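Long-range contacts in 3-oxo-tetronate kinase (Salmonella typhimurium, PDB 3DQQ), which probably catalyses the ATP-dependent phosphorylation of 3-oxo-tetronate to 3-oxo-tetronate 4-phosphate, as a member of the four-carbon acid sugar kinase family: residues E204-Q210 with L226-R232; A19-E24 with I379-I383; H135-E139 with M150-Y154; T124-G128 with V198-L202; H274-V280 with L309-A315. All coordinates share one frame; numbering follows the deposited sequence.

Contact 1. Residues E204-Q210 with L226-R232; sequences ERHLEIQ and LAMGLAR
A helix-helix crossing in the sugar-binding N-terminal domain brings G229 of helix 224-235 against L207 and E208 of helix 204-214, and it illustrates how glycine permits close backbone packing. The segment axes approach to 7.3 Å at a crossing angle of -60°. With no side chain on G229, its CA lies 3.6 Å from L207 O and 4.3 Å from E208 CA. Toward the N-terminal end of 226-232 the two leucines pack against groups of mixed character: L226 CD1 meets Q210 CB at 3.6 Å, while L207 CD2 reaches L226 N at 3.9 Å. The amide oxygen of Q210 also lies against L226, but its hydrogen bond goes to S115 OG.

On the other flank, two carboxylates one helical turn apart share a single nitrogen. R232 NH1 forms salt bridges to E208 OE1 at 2.9 Å and to E204 OE1 at 3.1 Å, both oxygens sitting at the edge of the guanidinium and near its plane. Neither carboxylate lies flat with the arginine; the E204 plane is turned 74° from it, and NH1 comes almost straight down on E204 OE1. The arginine chain, extended from CG to NE, spans the gap between the helices. M228 SD sits over one face of the guanidinium, toward its rim, and NE is hydrogen-bonded to N25 OD1, which further fixes the rotation of the group. The result is a glycine-mediated crossing of neighbouring helices in an alpha/beta domain, bordered by an interhelical salt-bridge network.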
# COMPACT_ATOMS: atom_id res chain seq x y z
N GLU A 204 29.27 6.95 -14.71
CA GLU A 204 28.96 8.06 -15.57
C GLU A 204 29.97 8.28 -16.71
O GLU A 204 29.60 8.73 -17.78
CB GLU A 204 28.60 9.31 -14.74
CG GLU A 204 29.67 10.36 -14.39
CD GLU A 204 28.99 11.61 -13.71
OE1 GLU A 204 29.66 12.68 -13.55
OE2 GLU A 204 27.77 11.48 -13.35
N ARG A 205 31.21 7.88 -16.54
CA ARG A 205 32.15 8.00 -17.65
C ARG A 205 31.72 7.19 -18.87
O ARG A 205 31.94 7.58 -20.02
CB ARG A 205 33.52 7.55 -17.20
CG ARG A 205 34.61 7.70 -18.22
CD ARG A 205 35.97 7.14 -17.64
NE ARG A 205 35.80 5.87 -16.85
CZ ARG A 205 35.81 4.62 -17.36
NH1 ARG A 205 36.02 4.40 -18.67
NH2 ARG A 205 35.60 3.59 -16.54
N HIS A 206 31.14 6.03 -18.63
CA HIS A 206 30.68 5.20 -19.71
C HIS A 206 29.58 5.88 -20.49
O HIS A 206 29.56 5.83 -21.73
CB HIS A 206 30.13 3.91 -19.14
CG HIS A 206 31.19 2.95 -18.71
ND1 HIS A 206 30.97 1.99 -17.74
CD2 HIS A 206 32.46 2.77 -19.13
CE1 HIS A 206 32.06 1.27 -17.60
NE2 HIS A 206 32.98 1.72 -18.42
N LEU A 207 28.68 6.53 -19.77
CA LEU A 207 27.63 7.30 -20.39
C LEU A 207 28.17 8.49 -21.18
O LEU A 207 27.65 8.79 -22.26
CB LEU A 207 26.62 7.76 -19.38
CG LEU A 207 25.83 6.58 -18.78
CD1 LEU A 207 24.94 7.07 -17.65
CD2 LEU A 207 25.04 5.88 -19.87
N GLU A 208 29.21 9.13 -20.68
CA GLU A 208 29.81 10.23 -21.39
C GLU A 208 30.42 9.74 -22.69
O GLU A 208 30.31 10.40 -23.72
CB GLU A 208 30.87 10.92 -20.57
CG GLU A 208 30.34 11.67 -19.34
CD GLU A 208 31.47 12.35 -18.51
OE1 GLU A 208 31.24 13.45 -17.95
OE2 GLU A 208 32.61 11.80 -18.43
N ILE A 209 31.04 8.57 -22.67
CA ILE A 209 31.61 8.00 -23.89
C ILE A 209 30.50 7.67 -24.89
O ILE A 209 30.64 7.88 -26.09
CB ILE A 209 32.44 6.74 -23.56
CG1 ILE A 209 33.66 7.15 -22.73
CG2 ILE A 209 32.90 6.03 -24.83
CD1 ILE A 209 34.29 6.02 -21.88
N GLN A 210 29.38 7.16 -24.41
CA GLN A 210 28.30 6.79 -25.31
C GLN A 210 27.79 8.05 -25.98
O GLN A 210 27.61 8.08 -27.20
CB GLN A 210 27.16 6.11 -24.58
CG GLN A 210 27.40 4.71 -24.04
CD GLN A 210 26.20 4.26 -23.18
OE1 GLN A 210 25.10 4.77 -23.37
NE2 GLN A 210 26.39 3.30 -22.26
N LEU A 226 21.93 8.06 -20.75
CA LEU A 226 22.51 8.44 -22.03
C LEU A 226 22.22 9.89 -22.35
O LEU A 226 23.07 10.56 -22.92
CB LEU A 226 21.99 7.54 -23.15
CG LEU A 226 22.52 7.78 -24.54
CD1 LEU A 226 24.07 7.93 -24.60
CD2 LEU A 226 21.95 6.69 -25.51
N ALA A 227 21.03 10.38 -21.98
CA ALA A 227 20.69 11.80 -22.22
C ALA A 227 21.70 12.71 -21.55
O ALA A 227 22.16 13.71 -22.09
CB ALA A 227 19.29 12.12 -21.73
N MET A 228 22.05 12.36 -20.33
CA MET A 228 23.08 13.11 -19.63
C MET A 228 24.35 13.16 -20.47
O MET A 228 24.97 14.19 -20.64
CB MET A 228 23.34 12.50 -18.26
CG MET A 228 24.45 13.20 -17.50
SD MET A 228 25.29 12.06 -16.35
CE MET A 228 23.94 11.49 -15.26
N GLY A 229 24.72 12.03 -21.04
CA GLY A 229 25.94 11.94 -21.84
C GLY A 229 25.84 12.75 -23.10
O GLY A 229 26.82 13.36 -23.50
N LEU A 230 24.67 12.76 -23.74
CA LEU A 230 24.48 13.55 -24.93
C LEU A 230 24.50 15.01 -24.56
O LEU A 230 25.09 15.79 -25.28
CB LEU A 230 23.20 13.19 -25.66
CG LEU A 230 23.21 11.79 -26.28
CD1 LEU A 230 21.79 11.34 -26.52
CD2 LEU A 230 24.07 11.71 -27.56
N ALA A 231 23.92 15.38 -23.43
CA ALA A 231 23.89 16.79 -23.04
C ALA A 231 25.29 17.32 -22.87
O ALA A 231 25.59 18.41 -23.32
CB ALA A 231 23.12 17.01 -21.79
N ARG A 232 26.17 16.54 -22.26
CA ARG A 232 27.53 17.01 -22.03
C ARG A 232 28.36 17.14 -23.27
O ARG A 232 29.37 17.85 -23.25
CB ARG A 232 28.25 16.09 -21.08
CG ARG A 232 27.58 16.02 -19.73
CD ARG A 232 28.40 15.37 -18.69
NE ARG A 232 27.64 15.43 -17.47
CZ ARG A 232 27.86 14.69 -16.39
NH1 ARG A 232 28.88 13.84 -16.34
NH2 ARG A 232 27.07 14.82 -15.35

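Contact 2. Residues A19-E24 with I379-I383; sequences ASFLVE and IGPCI
I379 overlaps A19 and V23, neighbours one turn apart on helix 12-24: its CG1 packs on A19 CB at 3.7 Å and its CB on V23 CG2 at 3.9 Å. The same valine methyl, CG2, also rests on I379 O, 3.6 Å away. Beside this apolar patch the polar groups meet indirectly, through a water. That water lies within bonding distance of S20 OG (2.8 Å), E24 OE2 (2.7 Å) and G380 O (2.6 Å); it can donate to either of the last two, but need not hold every bond at once. E24 can reach it because its chain folds at chi2 (-60°), bringing OE2 near the backbone of P381 and C382. Its other oxygen, OE1, forms a salt bridge with R243. C382 SG lies 3.5 Å from S20 OG. No direct hydrogen bond joins the two segments.

The helix runs across the strand, at 78° between their directions, and the contact joins the sugar-binding and nucleotide-binding regions of the sequence. Strand 376-382 is flanked by strand 29-33, to which I379 bonds through T29, and by strand 387-392, to which G380 and P381 bond through W389; the face of helix 12-24 turned from the strand packs, through F21 and L22, on helix 224-235.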
# COMPACT_ATOMS: atom_id res chain seq x y z
N ALA A 19 14.11 15.28 -18.57
CA ALA A 19 14.19 16.73 -18.82
C ALA A 19 15.07 17.41 -17.80
O ALA A 19 15.77 18.36 -18.08
CB ALA A 19 12.84 17.38 -18.82
N SER A 20 15.05 16.90 -16.60
CA SER A 20 15.82 17.52 -15.59
C SER A 20 17.30 17.26 -15.83
O SER A 20 18.10 18.14 -15.61
CB SER A 20 15.41 17.01 -14.24
OG SER A 20 16.25 17.60 -13.27
N PHE A 21 17.66 16.06 -16.26
CA PHE A 21 19.06 15.77 -16.57
C PHE A 21 19.54 16.63 -17.71
O PHE A 21 20.68 17.08 -17.69
CB PHE A 21 19.29 14.30 -16.92
CG PHE A 21 19.43 13.43 -15.73
CD1 PHE A 21 18.35 12.78 -15.19
CD2 PHE A 21 20.64 13.30 -15.11
CE1 PHE A 21 18.47 12.02 -14.03
CE2 PHE A 21 20.78 12.52 -13.96
CZ PHE A 21 19.69 11.90 -13.42
N LEU A 22 18.70 16.90 -18.70
CA LEU A 22 19.17 17.77 -19.80
C LEU A 22 19.45 19.17 -19.27
O LEU A 22 20.51 19.75 -19.55
CB LEU A 22 18.18 17.80 -20.97
CG LEU A 22 17.90 16.46 -21.67
CD1 LEU A 22 16.75 16.64 -22.69
CD2 LEU A 22 19.16 15.89 -22.30
N VAL A 23 18.55 19.69 -18.44
CA VAL A 23 18.75 21.03 -17.90
C VAL A 23 19.94 21.10 -16.96
O VAL A 23 20.74 22.01 -17.05
CB VAL A 23 17.48 21.57 -17.23
CG1 VAL A 23 17.79 22.86 -16.48
CG2 VAL A 23 16.38 21.78 -18.31
N GLU A 24 20.08 20.12 -16.10
CA GLU A 24 21.24 20.07 -15.19
C GLU A 24 22.55 19.94 -15.92
O GLU A 24 23.59 20.21 -15.35
CB GLU A 24 21.11 18.95 -14.17
CG GLU A 24 19.88 19.14 -13.25
CD GLU A 24 19.93 20.45 -12.45
OE1 GLU A 24 20.96 20.64 -11.76
OE2 GLU A 24 18.98 21.29 -12.50
N ILE A 379 11.57 23.52 -17.85
CA ILE A 379 12.10 22.77 -16.73
C ILE A 379 13.20 23.58 -16.06
O ILE A 379 14.10 24.08 -16.70
CB ILE A 379 12.61 21.42 -17.20
CG1 ILE A 379 11.47 20.66 -17.91
CG2 ILE A 379 13.21 20.64 -16.02
CD1 ILE A 379 10.51 19.97 -17.00
N GLY A 380 13.08 23.74 -14.76
CA GLY A 380 13.99 24.58 -14.01
C GLY A 380 14.89 23.74 -13.13
O GLY A 380 15.15 22.57 -13.43
N PRO A 381 15.38 24.33 -12.04
CA PRO A 381 16.31 23.67 -11.16
C PRO A 381 15.66 22.62 -10.28
O PRO A 381 14.46 22.68 -10.04
CB PRO A 381 16.82 24.80 -10.29
CG PRO A 381 15.80 25.85 -10.37
CD PRO A 381 15.07 25.70 -11.62
N CYS A 382 16.49 21.69 -9.81
CA CYS A 382 16.07 20.66 -8.88
C CYS A 382 15.88 21.10 -7.49
O CYS A 382 16.69 21.84 -6.97
CB CYS A 382 17.15 19.65 -8.73
SG CYS A 382 17.05 18.64 -10.05
N ILE A 383 14.86 20.56 -6.86
CA ILE A 383 14.68 20.72 -5.45
C ILE A 383 15.26 19.45 -4.86
O ILE A 383 15.96 19.48 -3.88
CB ILE A 383 13.19 20.94 -5.10
CG1 ILE A 383 12.64 22.15 -5.89
CG2 ILE A 383 13.03 21.13 -3.62
CD1 ILE A 383 11.17 22.14 -6.14
O HOH W 1 16.64 20.38 -13.45

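Contact 3. Residues H135-E139 with M150-Y154; sequences HLLAE and MTDSY
The hydroxyl oxygen of S153 accepts a hydrogen bond from the backbone N of A138 (A138 N to S153 OG 2.9 Å, 160° at the hydrogen), tying the chain just after the last strand of a small antiparallel sheet to the loop that leads through an Asx turn into helix 155-160. S153 holds its OG anti to its own carbonyl carbon (chi1 -47°), which brings the oxygen within reach of the A138 amide and also 3.3 Å from L136 CB. A138 fits closely over the loop backbone: its CB lies 3.4 Å from T151 C, and its CA makes a CA-H...O contact of 3.5 Å with M150 O. Next to it, L137 CD1 touches M150 CB at 3.6 Å and D152 O at 3.5 Å. The methionine is bent at both chi2 and chi3, curling its CE back toward that same leucine methyl.

Further out, L158 of helix 155-160 touches both L137 and M150, and L130 of strand 129-132 takes backbone hydrogen bonds with L137 and with S153, holding the two segments together from one strand. H135 and E139 pack on A283 and L286 of the second subunit. D152 forms a salt bridge with R157 through OD2, while its OD1 closes the Asx turn: Y154 N, at the N-cap position, donates to D152 OD1 over 3.2 Å, from well above the carboxylate plane.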
# COMPACT_ATOMS: atom_id res chain seq x y z
N HIS A 135 22.19 -6.62 -7.45
CA HIS A 135 21.64 -7.84 -7.98
C HIS A 135 21.13 -7.66 -9.39
O HIS A 135 20.75 -6.56 -9.79
CB HIS A 135 20.49 -8.26 -7.11
CG HIS A 135 20.87 -8.48 -5.68
ND1 HIS A 135 21.58 -9.59 -5.25
CD2 HIS A 135 20.65 -7.72 -4.58
CE1 HIS A 135 21.79 -9.49 -3.95
NE2 HIS A 135 21.23 -8.38 -3.52
N LEU A 136 21.14 -8.76 -10.15
CA LEU A 136 20.44 -8.84 -11.45
C LEU A 136 18.97 -8.42 -11.33
O LEU A 136 18.31 -8.73 -10.33
CB LEU A 136 20.51 -10.25 -12.02
CG LEU A 136 21.85 -10.80 -12.52
CD1 LEU A 136 21.69 -12.29 -12.71
CD2 LEU A 136 22.34 -10.11 -13.82
N LEU A 137 18.48 -7.71 -12.34
CA LEU A 137 17.06 -7.38 -12.45
C LEU A 137 16.14 -8.42 -11.87
O LEU A 137 15.28 -8.11 -11.06
CB LEU A 137 16.65 -7.28 -13.93
CG LEU A 137 15.70 -6.18 -14.42
CD1 LEU A 137 14.98 -6.68 -15.66
CD2 LEU A 137 14.77 -5.67 -13.41
N ALA A 138 16.31 -9.66 -12.32
CA ALA A 138 15.34 -10.68 -12.02
C ALA A 138 15.50 -11.18 -10.59
O ALA A 138 14.66 -11.91 -10.11
CB ALA A 138 15.40 -11.81 -13.01
N GLU A 139 16.53 -10.75 -9.88
CA GLU A 139 16.68 -11.12 -8.47
C GLU A 139 16.50 -9.90 -7.59
O GLU A 139 17.01 -9.88 -6.46
CB GLU A 139 18.08 -11.75 -8.21
CG GLU A 139 18.50 -12.77 -9.25
CD GLU A 139 19.82 -13.49 -8.98
OE1 GLU A 139 20.65 -13.06 -8.15
OE2 GLU A 139 20.03 -14.51 -9.67
N MET A 150 9.63 -8.67 -13.96
CA MET A 150 10.77 -8.90 -14.82
C MET A 150 11.52 -10.13 -14.29
O MET A 150 12.18 -10.07 -13.27
CB MET A 150 11.65 -7.66 -14.83
CG MET A 150 10.94 -6.37 -15.15
SD MET A 150 10.14 -6.13 -16.80
CE MET A 150 11.67 -6.15 -17.81
N THR A 151 11.40 -11.25 -14.99
CA THR A 151 12.00 -12.49 -14.53
C THR A 151 13.22 -12.92 -15.38
O THR A 151 13.64 -14.05 -15.33
CB THR A 151 10.91 -13.60 -14.52
OG1 THR A 151 10.58 -13.97 -15.86
CG2 THR A 151 9.62 -13.13 -13.76
N ASP A 152 13.81 -12.02 -16.15
CA ASP A 152 15.02 -12.28 -16.93
C ASP A 152 15.79 -10.95 -16.95
O ASP A 152 15.17 -9.91 -17.01
CB ASP A 152 14.63 -12.79 -18.31
CG ASP A 152 15.82 -13.14 -19.22
OD1 ASP A 152 17.02 -13.14 -18.83
OD2 ASP A 152 15.53 -13.43 -20.42
N SER A 153 17.10 -10.99 -16.88
CA SER A 153 17.92 -9.83 -16.72
C SER A 153 18.72 -9.53 -17.97
O SER A 153 19.41 -8.51 -18.00
CB SER A 153 18.89 -10.02 -15.54
OG SER A 153 18.21 -10.53 -14.39
N TYR A 154 18.63 -10.38 -18.99
CA TYR A 154 19.46 -10.22 -20.18
C TYR A 154 18.74 -9.38 -21.26
O TYR A 154 17.76 -9.82 -21.88
CB TYR A 154 19.81 -11.58 -20.71
CG TYR A 154 20.91 -11.57 -21.77
CD1 TYR A 154 22.11 -10.95 -21.54
CD2 TYR A 154 20.73 -12.19 -23.01
CE1 TYR A 154 23.09 -10.94 -22.51
CE2 TYR A 154 21.72 -12.17 -23.99
CZ TYR A 154 22.90 -11.55 -23.73
OH TYR A 154 23.91 -11.54 -24.67

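Contact 4. Residues T124-G128 with V198-L202; sequences TVYQG and VLDAL
D200 OD2 is gripped by two backbone amides, Q127 N at 2.6 Å and A172 N, at the start of helix 172-177. Q127 N arrives on the syn side of the carboxylate, 31° out of its plane, and the bond is bent, with 137° at the hydrogen. The other oxygen, D200 OD1, takes a weak hydrogen bond from G128 N at 3.1 Å. With CG anti to the carbonyl carbon (chi1 -74°), the aspartate directs its carboxylate at two successive amides of segment 124-128.

Those amides belong to the tight turn of a beta hairpin: Q127 and G128 occupy its two central positions with the backbone angles of a type I' turn, linking strand 123-126 to strand 129-132. Just before the turn, the hairpin is joined to the chain following strand 196-199 by a single antiparallel bridge, the hydrogen-bonded pair V125 and A201. V125 N donates to A201 O at 3.0 Å, and A201 N returns a bond to V125 O at 3.1 Å.

Side-chain packing accompanies the bridge. V125 CG1 meets V198 CG1 at 4.0 Å and lies 3.5 Å from D200 OD1, and the side chains of V125 and D200 cross at about a right angle. L202 CD2 packs against Y126 CB at 4.0 Å, on the more exposed side. The tyrosine ring has Q127 CG over one face, near the rim, and its hydroxyl is hydrogen-bonded to Q173 NE2. T124 CB, further along, rests 3.3 Å from A201 O.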
# COMPACT_ATOMS: atom_id res chain seq x y z
N THR A 124 22.86 -0.49 -13.57
CA THR A 124 24.06 -0.63 -14.36
C THR A 124 23.83 -1.76 -15.33
O THR A 124 22.97 -2.58 -15.12
CB THR A 124 25.32 -0.78 -13.45
OG1 THR A 124 25.12 -1.84 -12.53
CG2 THR A 124 25.60 0.53 -12.65
N VAL A 125 24.60 -1.79 -16.39
CA VAL A 125 24.49 -2.84 -17.35
C VAL A 125 25.89 -3.38 -17.64
O VAL A 125 26.80 -2.61 -17.97
CB VAL A 125 23.83 -2.31 -18.68
CG1 VAL A 125 23.94 -3.37 -19.78
CG2 VAL A 125 22.41 -1.88 -18.40
N TYR A 126 26.06 -4.70 -17.55
CA TYR A 126 27.36 -5.35 -17.83
C TYR A 126 27.13 -6.58 -18.69
O TYR A 126 26.28 -7.40 -18.38
CB TYR A 126 28.09 -5.70 -16.54
CG TYR A 126 29.42 -6.35 -16.78
CD1 TYR A 126 29.65 -7.68 -16.44
CD2 TYR A 126 30.44 -5.65 -17.34
CE1 TYR A 126 30.85 -8.27 -16.67
CE2 TYR A 126 31.66 -6.25 -17.57
CZ TYR A 126 31.85 -7.55 -17.24
OH TYR A 126 33.06 -8.09 -17.51
N GLN A 127 27.88 -6.69 -19.78
CA GLN A 127 27.66 -7.72 -20.81
C GLN A 127 26.22 -7.84 -21.33
O GLN A 127 25.82 -8.90 -21.88
CB GLN A 127 28.13 -9.07 -20.32
CG GLN A 127 29.55 -9.08 -19.84
CD GLN A 127 30.56 -8.83 -20.91
OE1 GLN A 127 30.39 -9.17 -22.07
NE2 GLN A 127 31.64 -8.22 -20.51
N GLY A 128 25.46 -6.76 -21.17
CA GLY A 128 24.07 -6.76 -21.58
C GLY A 128 23.05 -7.14 -20.53
O GLY A 128 21.85 -7.09 -20.80
N VAL A 198 22.66 -3.22 -27.26
CA VAL A 198 22.63 -2.81 -25.88
C VAL A 198 24.00 -2.30 -25.52
O VAL A 198 25.03 -2.86 -25.94
CB VAL A 198 22.27 -3.97 -24.93
CG1 VAL A 198 22.34 -3.51 -23.43
CG2 VAL A 198 20.87 -4.47 -25.23
N LEU A 199 24.02 -1.22 -24.76
CA LEU A 199 25.28 -0.55 -24.37
C LEU A 199 25.51 -0.64 -22.86
O LEU A 199 24.63 -0.28 -22.06
CB LEU A 199 25.19 0.92 -24.78
CG LEU A 199 25.63 1.35 -26.17
CD1 LEU A 199 25.24 0.31 -27.17
CD2 LEU A 199 25.07 2.76 -26.48
N ASP A 200 26.67 -1.12 -22.46
CA ASP A 200 26.97 -1.22 -21.05
C ASP A 200 27.24 0.14 -20.41
O ASP A 200 27.63 1.08 -21.07
CB ASP A 200 28.21 -2.10 -20.84
CG ASP A 200 27.93 -3.63 -21.05
OD1 ASP A 200 26.86 -4.02 -21.61
OD2 ASP A 200 28.84 -4.44 -20.65
N ALA A 201 27.02 0.23 -19.10
CA ALA A 201 27.46 1.37 -18.32
C ALA A 201 27.51 0.95 -16.83
O ALA A 201 26.54 0.44 -16.27
CB ALA A 201 26.54 2.53 -18.51
N LEU A 202 28.66 1.14 -16.21
CA LEU A 202 28.85 0.94 -14.79
C LEU A 202 28.99 2.27 -14.07
O LEU A 202 28.96 2.32 -12.85
CB LEU A 202 30.11 0.11 -14.54
CG LEU A 202 30.31 -1.11 -15.47
CD1 LEU A 202 31.64 -1.88 -15.15
CD2 LEU A 202 29.04 -2.02 -15.45

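Contact 5. Residues H274-V280 with L309-A315; sequences HAPTRDV and LAPMISA
V280 and I313 mark the tightly packed end of a parallel strand pairing, with V280 CG2 against I313 CG2 at 3.5 Å and the two side chains crossing at about a right angle. V280 CG2 also touches A315 CB, and V280 N donates to S314 O at 2.9 Å. Register runs T277 with M312, R278 with I313 and D279 with S314. Two more sound backbone bonds hold it, M312 N to P276 O and S314 N to R278 O, each 3.0 Å. T277 and M312 lie side by side and point the same way, T277 CB 3.7 Å from M312 CB. With chi1 at 179° and the chain extended through chi2, the methionine sulfur is carried away from the threonine.

The looser side is the solvent side, where P276, R278 and D279 are partly exposed and the bond from R278 N to M312 O is weak, with only 130° at the hydrogen. P276 CG and P311 CG stand 4.3 Å apart. Buried A275 CB meets L309 CB at 4.0 Å, and L309 CD1 reaches H274 CB at 3.8 Å, where the exposed histidine turns its ring away from L309, to meet the ring of F270. D279 OD2 forms a salt bridge with R272, and the R278 side chain bends away to a cation-pi contact with W301.

This is the strand pair of a beta-alpha-beta unit whose helix, 288-304, covers the face bearing R278 and I313; helix 262-271 packs on M312 and S314 on the other face, and strand 312-314 lies between strand 277-279, outermost within the chain, and strand 253-257.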
# COMPACT_ATOMS: atom_id res chain seq x y z
N HIS A 274 5.63 24.20 10.83
CA HIS A 274 6.25 25.43 10.39
C HIS A 274 5.32 26.34 9.64
O HIS A 274 5.66 27.50 9.40
CB HIS A 274 7.45 25.12 9.50
CG HIS A 274 8.49 24.30 10.18
ND1 HIS A 274 9.50 24.86 10.94
CD2 HIS A 274 8.68 22.96 10.24
CE1 HIS A 274 10.26 23.90 11.43
NE2 HIS A 274 9.79 22.74 11.02
N ALA A 275 4.16 25.85 9.24
CA ALA A 275 3.28 26.65 8.41
C ALA A 275 1.84 26.31 8.72
O ALA A 275 1.55 25.21 9.16
CB ALA A 275 3.59 26.40 6.94
N PRO A 276 0.94 27.27 8.50
CA PRO A 276 -0.46 27.02 8.75
C PRO A 276 -0.94 25.92 7.83
O PRO A 276 -0.62 25.94 6.64
CB PRO A 276 -1.15 28.36 8.40
CG PRO A 276 -0.19 29.10 7.58
CD PRO A 276 1.18 28.62 7.98
N THR A 277 -1.66 24.95 8.38
CA THR A 277 -2.14 23.88 7.57
C THR A 277 -3.54 23.44 7.91
O THR A 277 -4.07 23.75 8.92
CB THR A 277 -1.17 22.67 7.55
OG1 THR A 277 -1.61 21.68 8.45
CG2 THR A 277 0.25 23.09 7.84
N ARG A 278 -4.13 22.67 7.01
CA ARG A 278 -5.53 22.37 7.09
C ARG A 278 -5.71 21.01 6.42
O ARG A 278 -5.20 20.78 5.32
CB ARG A 278 -6.28 23.47 6.36
CG ARG A 278 -7.72 23.52 6.61
CD ARG A 278 -8.13 24.46 7.72
NE ARG A 278 -9.37 25.14 7.33
CZ ARG A 278 -10.54 24.53 7.11
NH1 ARG A 278 -10.68 23.20 7.23
NH2 ARG A 278 -11.58 25.24 6.72
N ASP A 279 -6.39 20.10 7.12
CA ASP A 279 -6.60 18.74 6.67
C ASP A 279 -7.91 18.61 5.96
O ASP A 279 -8.91 19.02 6.48
CB ASP A 279 -6.64 17.79 7.84
CG ASP A 279 -5.27 17.51 8.40
OD1 ASP A 279 -4.45 16.84 7.67
OD2 ASP A 279 -5.01 17.94 9.55
N VAL A 280 -7.90 18.01 4.79
CA VAL A 280 -9.09 17.88 3.99
C VAL A 280 -10.07 16.91 4.65
O VAL A 280 -9.74 15.75 4.85
CB VAL A 280 -8.74 17.31 2.61
CG1 VAL A 280 -9.98 17.04 1.83
CG2 VAL A 280 -7.81 18.24 1.87
N LEU A 309 6.03 31.04 5.34
CA LEU A 309 5.94 29.89 4.46
C LEU A 309 4.51 29.65 3.96
O LEU A 309 3.55 30.11 4.57
CB LEU A 309 6.43 28.66 5.20
CG LEU A 309 7.90 28.63 5.57
CD1 LEU A 309 8.11 27.52 6.58
CD2 LEU A 309 8.79 28.39 4.35
N ALA A 310 4.39 28.89 2.86
CA ALA A 310 3.11 28.60 2.20
C ALA A 310 2.19 27.72 3.06
O ALA A 310 2.62 26.69 3.60
CB ALA A 310 3.35 27.93 0.83
N PRO A 311 0.91 28.08 3.14
CA PRO A 311 -0.10 27.24 3.75
C PRO A 311 -0.19 25.89 3.07
O PRO A 311 0.04 25.80 1.88
CB PRO A 311 -1.38 28.00 3.49
CG PRO A 311 -0.97 29.40 3.33
CD PRO A 311 0.33 29.33 2.64
N MET A 312 -0.53 24.86 3.83
CA MET A 312 -0.68 23.51 3.30
C MET A 312 -2.13 23.03 3.39
O MET A 312 -2.83 23.27 4.37
CB MET A 312 0.20 22.55 4.07
CG MET A 312 0.09 21.13 3.59
SD MET A 312 1.28 20.08 4.41
CE MET A 312 2.44 19.97 3.13
N ILE A 313 -2.59 22.39 2.33
CA ILE A 313 -3.82 21.63 2.40
C ILE A 313 -3.47 20.18 2.11
O ILE A 313 -3.06 19.82 1.00
CB ILE A 313 -4.85 22.19 1.45
CG1 ILE A 313 -5.27 23.53 2.00
CG2 ILE A 313 -6.06 21.25 1.27
CD1 ILE A 313 -6.07 24.22 1.05
N SER A 314 -3.60 19.37 3.15
CA SER A 314 -3.16 18.01 3.13
C SER A 314 -4.33 17.07 3.21
O SER A 314 -5.24 17.30 3.99
CB SER A 314 -2.26 17.76 4.33
OG SER A 314 -2.04 16.37 4.49
N ALA A 315 -4.28 16.01 2.42
CA ALA A 315 -5.28 14.97 2.41
C ALA A 315 -4.65 13.69 2.95
O ALA A 315 -5.23 12.61 2.86
CB ALA A 315 -5.78 14.77 1.02

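Contacts 1, 3 and 4 belong to the sugar-binding domain, contact 5 to the nucleotide-binding one, and contact 2 bridges the two, enclosing the other four in the chain between its segments. Contact 1 meets contact 2 through packing of M228 CE on F21 CE2 (3.6 Å), and meets contact 4 through Q210, whose NE2 lies 2.8 Å from D200 O in a weak hydrogen bond. Contact 4 in turn touches contact 3, where the Y154 ring rests on the Q127-G128 turn. Contact 5, whose centre is about 45 Å from that of contact 4, approaches the probable ATP site: the A315 side chain is about 7 Å from that of T364 and about 8 Å from that of S259.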